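Local coordinates for protein glucosamine-6-phosphate deaminase (Thermotoga maritima, PDB 1J5X) that belongs to the SIS-domain proteins, with an alpha/beta architecture of two parallel beta sheets packed among helices, at residues N25-F30 against A308-V313; F105-T110 against L169-L174; F151-E156 against M160-S165. One frame throughout, in Å; residues are numbered along the deposited sequence.

Interaction 1. Residues N25-F30 against A308-V313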
loop_
_atom_site.group_PDB
_atom_site.type_symbol
_atom_site.label_atom_id
_atom_site.label_comp_id
_atom_site.label_asym_id
_atom_site.label_seq_id
_atom_site.Cartn_x
_atom_site.Cartn_y
_atom_site.Cartn_z
ATOM N N ASN A 25 -15.962 -6.605 4.540
ATOM C CA ASN A 25 -17.387 -6.358 4.353
ATOM C C ASN A 25 -17.898 -5.486 3.234
ATOM O O ASN A 25 -19.036 -5.640 2.797
ATOM C CB ASN A 25 -17.994 -5.807 5.669
ATOM C CG ASN A 25 -17.883 -6.803 6.812
ATOM O OD1 ASN A 25 -18.112 -8.004 6.617
ATOM N ND2 ASN A 25 -17.547 -6.319 8.007
ATOM N N GLU A 26 -17.088 -4.559 2.760
ATOM C CA GLU A 26 -17.585 -3.631 1.769
ATOM C C GLU A 26 -16.854 -3.609 0.434
ATOM O O GLU A 26 -17.226 -2.881 -0.477
ATOM C CB GLU A 26 -17.540 -2.225 2.384
ATOM C CG GLU A 26 -18.081 -2.222 3.841
ATOM C CD GLU A 26 -18.355 -0.809 4.412
ATOM O OE1 GLU A 26 -17.726 0.174 3.940
ATOM O OE2 GLU A 26 -19.192 -0.679 5.357
ATOM N N LEU A 27 -15.813 -4.400 0.332
ATOM C CA LEU A 27 -14.996 -4.375 -0.883
ATOM C C LEU A 27 -15.747 -4.772 -2.144
ATOM O O LEU A 27 -15.615 -4.125 -3.166
ATOM C CB LEU A 27 -13.768 -5.277 -0.680
ATOM C CG LEU A 27 -12.685 -5.207 -1.768
ATOM C CD1 LEU A 27 -12.059 -3.748 -1.797
ATOM C CD2 LEU A 27 -11.625 -6.268 -1.419
ATOM N N LYS A 28 -16.532 -5.843 -2.063
ATOM C CA LYS A 28 -17.275 -6.272 -3.243
ATOM C C LYS A 28 -18.227 -5.208 -3.731
ATOM O O LYS A 28 -18.374 -4.928 -4.930
ATOM C CB LYS A 28 -18.015 -7.592 -2.970
ATOM C CG LYS A 28 -18.726 -8.158 -4.216
ATOM C CD LYS A 28 -19.119 -9.627 -3.977
ATOM C CE LYS A 28 -19.767 -10.298 -5.197
ATOM N NZ LYS A 28 -21.239 -10.017 -5.302
ATOM N N LYS A 29 -18.905 -4.573 -2.782
ATOM C CA LYS A 29 -19.813 -3.510 -3.166
ATOM C C LYS A 29 -19.092 -2.356 -3.852
ATOM O O LYS A 29 -19.556 -1.816 -4.855
ATOM C CB LYS A 29 -20.518 -2.986 -1.901
ATOM C CG LYS A 29 -21.457 -1.820 -2.117
ATOM C CD LYS A 29 -22.148 -1.538 -0.753
ATOM C CE LYS A 29 -23.212 -0.449 -0.824
ATOM N NZ LYS A 29 -23.595 -0.081 0.570
ATOM N N PHE A 30 -17.956 -1.969 -3.279
ATOM C CA PHE A 30 -17.180 -0.887 -3.829
ATOM C C PHE A 30 -16.705 -1.325 -5.223
ATOM O O PHE A 30 -16.762 -0.566 -6.185
ATOM C CB PHE A 30 -15.963 -0.613 -2.927
ATOM C CG PHE A 30 -14.902 0.212 -3.587
ATOM C CD1 PHE A 30 -15.057 1.578 -3.744
ATOM C CD2 PHE A 30 -13.727 -0.411 -4.094
ATOM C CE1 PHE A 30 -14.068 2.365 -4.392
ATOM C CE2 PHE A 30 -12.731 0.347 -4.748
ATOM C CZ PHE A 30 -12.892 1.737 -4.901
ATOM N N ALA A 308 -1.823 -7.532 -5.060
ATOM C CA ALA A 308 -1.235 -6.425 -4.297
ATOM C C ALA A 308 -2.268 -5.640 -3.509
ATOM O O ALA A 308 -1.962 -5.250 -2.370
ATOM C CB ALA A 308 -0.431 -5.471 -5.212
ATOM N N PHE A 309 -3.477 -5.463 -4.065
ATOM C CA PHE A 309 -4.483 -4.667 -3.366
ATOM C C PHE A 309 -5.043 -5.306 -2.070
ATOM O O PHE A 309 -5.735 -4.641 -1.266
ATOM C CB PHE A 309 -5.588 -4.263 -4.317
ATOM C CG PHE A 309 -6.550 -5.379 -4.642
ATOM C CD1 PHE A 309 -6.275 -6.252 -5.706
ATOM C CD2 PHE A 309 -7.715 -5.583 -3.863
ATOM C CE1 PHE A 309 -7.157 -7.310 -5.975
ATOM C CE2 PHE A 309 -8.588 -6.618 -4.122
ATOM C CZ PHE A 309 -8.320 -7.504 -5.187
ATOM N N LEU A 310 -4.777 -6.590 -1.854
ATOM C CA LEU A 310 -5.191 -7.234 -0.623
ATOM C C LEU A 310 -4.001 -7.438 0.328
ATOM O O LEU A 310 -4.188 -7.735 1.506
ATOM C CB LEU A 310 -5.708 -8.630 -0.909
ATOM C CG LEU A 310 -6.991 -8.833 -1.719
ATOM C CD1 LEU A 310 -7.191 -10.355 -1.981
ATOM C CD2 LEU A 310 -8.182 -8.295 -0.882
ATOM N N ARG A 311 -2.768 -7.351 -0.181
ATOM C CA ARG A 311 -1.661 -7.773 0.655
ATOM C C ARG A 311 -1.177 -6.942 1.826
ATOM O O ARG A 311 -0.248 -7.372 2.509
ATOM C CB ARG A 311 -0.462 -8.225 -0.196
ATOM C CG ARG A 311 -0.713 -9.654 -0.882
ATOM C CD ARG A 311 0.315 -9.871 -1.997
ATOM N NE ARG A 311 0.315 -11.254 -2.535
ATOM C CZ ARG A 311 1.137 -12.208 -2.108
ATOM N NH1 ARG A 311 2.031 -11.951 -1.135
ATOM N NH2 ARG A 311 1.087 -13.440 -2.688
ATOM N N THR A 312 -1.751 -5.769 2.015
ATOM C CA THR A 312 -1.389 -5.010 3.246
ATOM C C THR A 312 -2.366 -5.391 4.386
ATOM O O THR A 312 -2.165 -5.031 5.540
ATOM C CB THR A 312 -1.392 -3.458 3.072
ATOM O OG1 THR A 312 -2.689 -2.960 2.775
ATOM C CG2 THR A 312 -0.410 -3.060 1.948
ATOM N N VAL A 313 -3.398 -6.144 4.081
ATOM C CA VAL A 313 -4.363 -6.529 5.127
ATOM C C VAL A 313 -3.693 -7.282 6.298
ATOM O O VAL A 313 -3.942 -6.968 7.472
ATOM C CB VAL A 313 -5.505 -7.379 4.511
ATOM C CG1 VAL A 313 -6.391 -7.994 5.615
ATOM C CG2 VAL A 313 -6.359 -6.517 3.631
#
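Leu-27 meets Phe-309 and Leu-310 through a single methyl, CD2, which reaches both residues of the facing loop. Its CG stands anti to the backbone N (chi1 -171°), and this carries the branch off the first turn of helix 27-35 toward 308-313. CD2 comes to 4.0 Å from Leu-310 CD2, methyl against methyl. It also lies 4.1 Å from Phe-309 CE2, arriving at the edge of the ring and near its plane. The ring is steadied from its own segment, since Leu-310 CG lies over one face, 3.6 Å off the ring plane and nearer the ring's margin than its centre. Forked aliphatic chains suit this place because one methyl can settle between an aromatic edge and another branch.

This small patch is wholly buried and apolar, and the backbones stay well apart, 10.2 Å between Leu-27 CA and Leu-310 CA. The gap is bridged with the aid of helix 184-205, whose Ser-193 touches both Leu-27 and Leu-310. Away from the patch, Asn-25 at the end of helix 15-25 and Lys-28 and Lys-29 on the first turn of 27-35 are exposed, as suits their polar ends, and Lys-28 pairs with Glu-32. The contact thus joins an N-terminal helix to the loop between strand 289-293 and helix 313-326, a hydrophobic helix-to-loop junction of a layered alpha/beta fold.

Interaction 2. Residues F105-T110 against L169-L174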
loop_
_atom_site.group_PDB
_atom_site.type_symbol
_atom_site.label_atom_id
_atom_site.label_comp_id
_atom_site.label_asym_id
_atom_site.label_seq_id
_atom_site.Cartn_x
_atom_site.Cartn_y
_atom_site.Cartn_z
ATOM N N PHE A 105 -0.182 11.521 -11.458
ATOM C CA PHE A 105 -1.273 11.166 -10.554
ATOM C C PHE A 105 -0.792 11.728 -9.208
ATOM O O PHE A 105 0.297 11.400 -8.716
ATOM C CB PHE A 105 -1.469 9.655 -10.388
ATOM C CG PHE A 105 -2.107 8.966 -11.585
ATOM C CD1 PHE A 105 -1.384 8.765 -12.782
ATOM C CD2 PHE A 105 -3.393 8.460 -11.479
ATOM C CE1 PHE A 105 -1.982 8.040 -13.854
ATOM C CE2 PHE A 105 -3.974 7.748 -12.529
ATOM C CZ PHE A 105 -3.262 7.544 -13.705
ATOM N N LEU A 106 -1.613 12.591 -8.611
ATOM C CA LEU A 106 -1.305 13.217 -7.288
ATOM C C LEU A 106 -2.260 12.579 -6.231
ATOM O O LEU A 106 -3.470 12.531 -6.452
ATOM C CB LEU A 106 -1.575 14.738 -7.384
ATOM C CG LEU A 106 -0.599 15.694 -8.083
ATOM C CD1 LEU A 106 0.539 16.012 -7.182
ATOM C CD2 LEU A 106 -0.117 15.099 -9.405
ATOM N N PHE A 107 -1.719 12.061 -5.134
ATOM C CA PHE A 107 -2.517 11.382 -4.122
ATOM C C PHE A 107 -2.561 12.136 -2.796
ATOM O O PHE A 107 -1.528 12.476 -2.240
ATOM C CB PHE A 107 -1.930 10.010 -3.787
ATOM C CG PHE A 107 -1.845 9.060 -4.957
ATOM C CD1 PHE A 107 -0.849 9.208 -5.914
ATOM C CD2 PHE A 107 -2.784 8.023 -5.095
ATOM C CE1 PHE A 107 -0.791 8.332 -7.017
ATOM C CE2 PHE A 107 -2.748 7.114 -6.202
ATOM C CZ PHE A 107 -1.741 7.276 -7.171
ATOM N N SER A 108 -3.762 12.365 -2.298
ATOM C CA SER A 108 -3.897 12.991 -0.949
ATOM C C SER A 108 -5.327 12.586 -0.560
ATOM O O SER A 108 -6.279 13.075 -1.151
ATOM C CB SER A 108 -3.812 14.534 -1.013
ATOM O OG SER A 108 -4.194 15.030 0.308
ATOM N N ARG A 109 -5.421 11.700 0.403
ATOM C CA ARG A 109 -6.721 11.192 0.862
ATOM C C ARG A 109 -7.641 12.358 1.243
ATOM O O ARG A 109 -8.756 12.449 0.736
ATOM C CB ARG A 109 -6.502 10.294 2.060
ATOM C CG ARG A 109 -7.817 9.750 2.674
ATOM C CD ARG A 109 -7.521 8.746 3.772
ATOM N NE ARG A 109 -6.609 9.250 4.806
ATOM C CZ ARG A 109 -6.590 8.810 6.063
ATOM N NH1 ARG A 109 -7.443 7.875 6.448
ATOM N NH2 ARG A 109 -5.676 9.251 6.920
ATOM N N THR A 110 -7.160 13.252 2.124
ATOM C CA THR A 110 -8.019 14.396 2.558
ATOM C C THR A 110 -8.093 15.455 1.468
ATOM O O THR A 110 -8.993 16.320 1.440
ATOM C CB THR A 110 -7.494 15.097 3.868
ATOM O OG1 THR A 110 -6.232 15.708 3.595
ATOM C CG2 THR A 110 -7.385 14.103 5.039
ATOM N N LEU A 169 -6.631 -1.120 -5.897
ATOM C CA LEU A 169 -7.458 -1.998 -6.723
ATOM C C LEU A 169 -7.988 -1.232 -7.910
ATOM O O LEU A 169 -7.946 -1.696 -9.077
ATOM C CB LEU A 169 -8.618 -2.507 -5.910
ATOM C CG LEU A 169 -9.792 -3.084 -6.702
ATOM C CD1 LEU A 169 -9.288 -4.354 -7.442
ATOM C CD2 LEU A 169 -10.882 -3.503 -5.729
ATOM N N SER A 170 -8.525 -0.040 -7.659
ATOM C CA SER A 170 -9.080 0.725 -8.768
ATOM C C SER A 170 -8.082 1.095 -9.869
ATOM O O SER A 170 -8.408 1.002 -11.073
ATOM C CB SER A 170 -9.734 2.060 -8.259
ATOM O OG SER A 170 -10.657 1.786 -7.214
ATOM N N LEU A 171 -6.885 1.527 -9.486
ATOM C CA LEU A 171 -5.912 1.955 -10.465
ATOM C C LEU A 171 -5.304 0.719 -11.146
ATOM O O LEU A 171 -4.991 0.840 -12.291
ATOM C CB LEU A 171 -4.804 2.827 -9.831
ATOM C CG LEU A 171 -5.330 4.106 -9.153
ATOM C CD1 LEU A 171 -4.155 4.920 -8.566
ATOM C CD2 LEU A 171 -6.118 4.888 -10.142
HETATM N N MSE A 172 -5.140 -0.408 -10.444
HETATM C CA MSE A 172 -4.587 -1.609 -11.143
HETATM C C MSE A 172 -5.609 -2.005 -12.214
HETATM O O MSE A 172 -5.283 -2.273 -13.382
HETATM C CB MSE A 172 -4.404 -2.730 -10.155
HETATM C CG MSE A 172 -3.275 -2.435 -9.209
HETATM SE SE MSE A 172 -3.025 -3.890 -7.926
HETATM C CE MSE A 172 -2.073 -5.168 -9.073
ATOM N N PHE A 173 -6.874 -2.067 -11.807
ATOM C CA PHE A 173 -7.952 -2.433 -12.750
ATOM C C PHE A 173 -7.996 -1.483 -13.935
ATOM O O PHE A 173 -8.095 -1.901 -15.112
ATOM C CB PHE A 173 -9.287 -2.503 -11.951
ATOM C CG PHE A 173 -10.499 -2.907 -12.769
ATOM C CD1 PHE A 173 -11.151 -1.985 -13.566
ATOM C CD2 PHE A 173 -10.985 -4.191 -12.701
ATOM C CE1 PHE A 173 -12.295 -2.325 -14.294
ATOM C CE2 PHE A 173 -12.162 -4.552 -13.445
ATOM C CZ PHE A 173 -12.790 -3.616 -14.222
ATOM N N LEU A 174 -7.916 -0.196 -13.665
ATOM C CA LEU A 174 -7.891 0.814 -14.730
ATOM C C LEU A 174 -6.696 0.618 -15.715
ATOM O O LEU A 174 -6.813 0.770 -16.964
ATOM C CB LEU A 174 -7.796 2.205 -14.086
ATOM C CG LEU A 174 -7.753 3.440 -14.995
ATOM C CD1 LEU A 174 -8.028 4.720 -14.254
ATOM C CD2 LEU A 174 -6.406 3.568 -15.516
#
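Leu-171 holds CG beside its backbone N (chi1 -59°) and sets CD1 anti to CA (chi2 -179°), while Phe-107, also with CG beside its N (chi1 -60°), sends its ring from the strand in the opposite direction. The two side chains therefore run at each other, and the leucine methyl meets the ring at its edge, near the ring plane. CD1 of Leu-171 lies 3.5 Å from CE2 of Phe-107 and 3.7 Å from its CZ, a close fit for two apolar groups. The other branch serves a second ring: Leu-171 CD2 stands 4.3 Å from Phe-105 CE2, in an oblique and looser approach. One forked leucine thus spans the two phenylalanines that a strand presents on the same face, two residues apart.

Leu-106, between them, points to the other face of the sheet, where helix 114-125 receives it. Large aromatic side chains suit this side because they fill the distance between strand and helix, 10.3 Å from Phe-105 CA to Leu-171 CA. Phe-105 also stacks on Phe-57 of the adjoining strand 54-59, and Ile-70 of helix 62-78 packs against Leu-171, so the cluster draws on both the sheet and the helix layer over it. Strand 102-107 is the middle strand of the five-stranded parallel sheet, and helix 162-179 packs on its face, running roughly antiparallel to it. Such hydrophobic packing of a helix on a central parallel strand is part of the core of the three-layer alpha/beta sandwich of SIS domains.

Interaction 3. Residues F151-E156 against M160-S165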
loop_
_atom_site.group_PDB
_atom_site.type_symbol
_atom_site.label_atom_id
_atom_site.label_comp_id
_atom_site.label_asym_id
_atom_site.label_seq_id
_atom_site.Cartn_x
_atom_site.Cartn_y
_atom_site.Cartn_z
ATOM N N PHE A 151 -12.754 9.296 -4.970
ATOM C CA PHE A 151 -13.183 7.933 -4.655
ATOM C C PHE A 151 -14.293 7.935 -3.646
ATOM O O PHE A 151 -14.190 8.606 -2.618
ATOM C CB PHE A 151 -12.042 7.119 -4.100
ATOM C CG PHE A 151 -11.082 6.702 -5.161
ATOM C CD1 PHE A 151 -10.298 7.656 -5.793
ATOM C CD2 PHE A 151 -11.057 5.388 -5.580
ATOM C CE1 PHE A 151 -9.489 7.342 -6.869
ATOM C CE2 PHE A 151 -10.228 5.023 -6.675
ATOM C CZ PHE A 151 -9.453 6.033 -7.317
ATOM N N PRO A 152 -15.338 7.150 -3.906
ATOM C CA PRO A 152 -16.482 7.081 -2.995
ATOM C C PRO A 152 -16.152 6.130 -1.876
ATOM O O PRO A 152 -16.700 5.030 -1.764
ATOM C CB PRO A 152 -17.612 6.626 -3.924
ATOM C CG PRO A 152 -16.891 5.615 -4.870
ATOM C CD PRO A 152 -15.584 6.417 -5.171
ATOM N N VAL A 153 -15.214 6.544 -1.037
ATOM C CA VAL A 153 -14.765 5.698 0.060
ATOM C C VAL A 153 -14.825 6.530 1.339
ATOM O O VAL A 153 -14.282 7.656 1.368
ATOM C CB VAL A 153 -13.294 5.298 -0.142
ATOM C CG1 VAL A 153 -12.755 4.564 1.030
ATOM C CG2 VAL A 153 -13.146 4.438 -1.429
ATOM N N ARG A 154 -15.465 6.008 2.376
ATOM C CA ARG A 154 -15.476 6.757 3.650
ATOM C C ARG A 154 -14.443 6.204 4.559
ATOM O O ARG A 154 -14.553 5.080 4.987
ATOM C CB ARG A 154 -16.836 6.649 4.355
ATOM C CG ARG A 154 -17.790 7.740 3.953
ATOM C CD ARG A 154 -18.945 8.002 4.988
ATOM N NE ARG A 154 -19.774 9.134 4.549
ATOM C CZ ARG A 154 -20.740 9.092 3.616
ATOM N NH1 ARG A 154 -21.052 7.950 2.993
ATOM N NH2 ARG A 154 -21.386 10.220 3.287
ATOM N N GLU A 155 -13.398 6.963 4.831
ATOM C CA GLU A 155 -12.404 6.489 5.735
ATOM C C GLU A 155 -12.069 7.694 6.633
ATOM O O GLU A 155 -11.613 8.750 6.153
ATOM C CB GLU A 155 -11.172 6.003 4.997
ATOM C CG GLU A 155 -10.196 5.314 5.887
ATOM C CD GLU A 155 -8.909 4.935 5.132
ATOM O OE1 GLU A 155 -8.136 5.840 4.737
ATOM O OE2 GLU A 155 -8.685 3.720 4.953
ATOM N N GLU A 156 -12.335 7.480 7.920
ATOM C CA GLU A 156 -12.194 8.444 9.027
ATOM C C GLU A 156 -10.983 8.385 9.904
ATOM O O GLU A 156 -10.569 9.407 10.479
ATOM C CB GLU A 156 -13.364 8.244 9.991
ATOM C CG GLU A 156 -14.679 8.397 9.386
ATOM C CD GLU A 156 -14.796 9.727 8.854
ATOM O OE1 GLU A 156 -14.186 10.655 9.462
ATOM O OE2 GLU A 156 -15.489 9.873 7.838
HETATM N N MSE A 160 -4.441 5.187 7.395
HETATM C CA MSE A 160 -5.081 4.714 6.177
HETATM C C MSE A 160 -5.090 3.205 6.187
HETATM O O MSE A 160 -4.079 2.568 6.487
HETATM C CB MSE A 160 -4.320 5.228 4.941
HETATM C CG MSE A 160 -4.769 6.601 4.569
HETATM SE SE MSE A 160 -3.656 7.360 3.098
HETATM C CE MSE A 160 -3.804 5.774 1.973
ATOM N N THR A 161 -6.248 2.620 5.832
ATOM C CA THR A 161 -6.372 1.186 5.820
ATOM C C THR A 161 -7.015 0.810 4.489
ATOM O O THR A 161 -6.305 0.608 3.475
ATOM C CB THR A 161 -7.241 0.637 7.072
ATOM O OG1 THR A 161 -8.512 1.312 7.145
ATOM C CG2 THR A 161 -6.468 0.865 8.367
ATOM N N LYS A 162 -8.330 0.757 4.478
ATOM C CA LYS A 162 -9.088 0.367 3.281
ATOM C C LYS A 162 -8.897 1.290 2.087
ATOM O O LYS A 162 -8.996 0.847 0.954
ATOM C CB LYS A 162 -10.590 0.312 3.608
ATOM C CG LYS A 162 -11.235 1.656 3.884
ATOM C CD LYS A 162 -12.702 1.416 4.338
ATOM C CE LYS A 162 -13.623 2.604 4.120
ATOM N NZ LYS A 162 -15.051 2.374 4.580
ATOM N N SER A 163 -8.598 2.568 2.321
ATOM C CA SER A 163 -8.436 3.478 1.196
ATOM C C SER A 163 -7.205 3.086 0.353
ATOM O O SER A 163 -7.221 3.268 -0.868
ATOM C CB SER A 163 -8.274 4.955 1.658
ATOM O OG SER A 163 -7.141 5.133 2.454
ATOM N N PHE A 164 -6.186 2.556 0.998
ATOM C CA PHE A 164 -4.984 2.172 0.232
ATOM C C PHE A 164 -5.404 1.015 -0.736
ATOM O O PHE A 164 -5.210 1.070 -1.967
ATOM C CB PHE A 164 -3.915 1.682 1.212
ATOM C CG PHE A 164 -2.667 1.141 0.545
ATOM C CD1 PHE A 164 -2.623 -0.183 0.073
ATOM C CD2 PHE A 164 -1.546 1.955 0.392
ATOM C CE1 PHE A 164 -1.504 -0.680 -0.522
ATOM C CE2 PHE A 164 -0.383 1.460 -0.231
ATOM C CZ PHE A 164 -0.364 0.152 -0.677
ATOM N N SER A 165 -6.026 0.003 -0.153
ATOM C CA SER A 165 -6.429 -1.172 -0.938
ATOM C C SER A 165 -7.420 -0.822 -2.001
ATOM O O SER A 165 -7.320 -1.270 -3.156
ATOM C CB SER A 165 -7.051 -2.226 -0.020
ATOM O OG SER A 165 -6.107 -2.647 0.966
HETATM O O HOH W 1 -16.977 3.770 2.144
#
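Glu-155 reaches the start of helix 162-179 with its carboxylate, CG being anti to its backbone N (chi1 -171°) and the chain extended beyond. OE2 is gripped twice: Thr-161 N donates to it at 2.8 Å and Ser-163 N at 2.9 Å. These donors come from opposite faces of the carboxylate, 45° and 50° out of its plane, and clasp the group between them. OE1 takes the hydroxyl of Ser-163, whose OG donates at 2.6 Å from the syn side but tilted out of the carboxylate plane; Met-160 merely touches OE1 with its CG. Serine suits the site because its backbone and its short side chain can each hold one oxygen of the same carboxylate. A salt bridge from Arg-109 to OE1 completes the grip on this buried acid.

Lys-162 and Val-153 run alongside one another, pointing opposite ways. The exact place of the lysine CE is doubtful, since it crowds Arg-154 O, but its amino group goes on to a salt bridge with Asp-22. Water 1 accepts from Arg-154 N at 2.7 Å and, weakly, from Lys-162 NZ. Beyond the valine, Met-166 continues the apolar layer. A loop whose buried glutamate binds back to the amides of the N-cap residue and of the first helical turn makes this the strand-to-helix connection at the C-terminal edge of a parallel alpha/beta sheet, here that of the SIS domain.

How the interactions relate
All three contacts are buried, but their chemistry changes with their place in the fold; among the touching residues only Arg-154 of interaction 3 is exposed. Interactions 1 and 2 are purely apolar: the first joins helix 27-35 to a loop far along the chain, while the second fixes helix 162-179 to the central strand. Interaction 3 lies at the start of that same helix and is mainly polar, where backbone amides are available to a carboxylate. Arg-109 of segment 105-110 reaches over to interaction 3. Phe-30 links interaction 1 to both, since CZ lies 3.2 Å from Ser-170 OG and CE1 3.7 Å from Val-153 CG2. Along the chain the three are nested, with interaction 1 outermost.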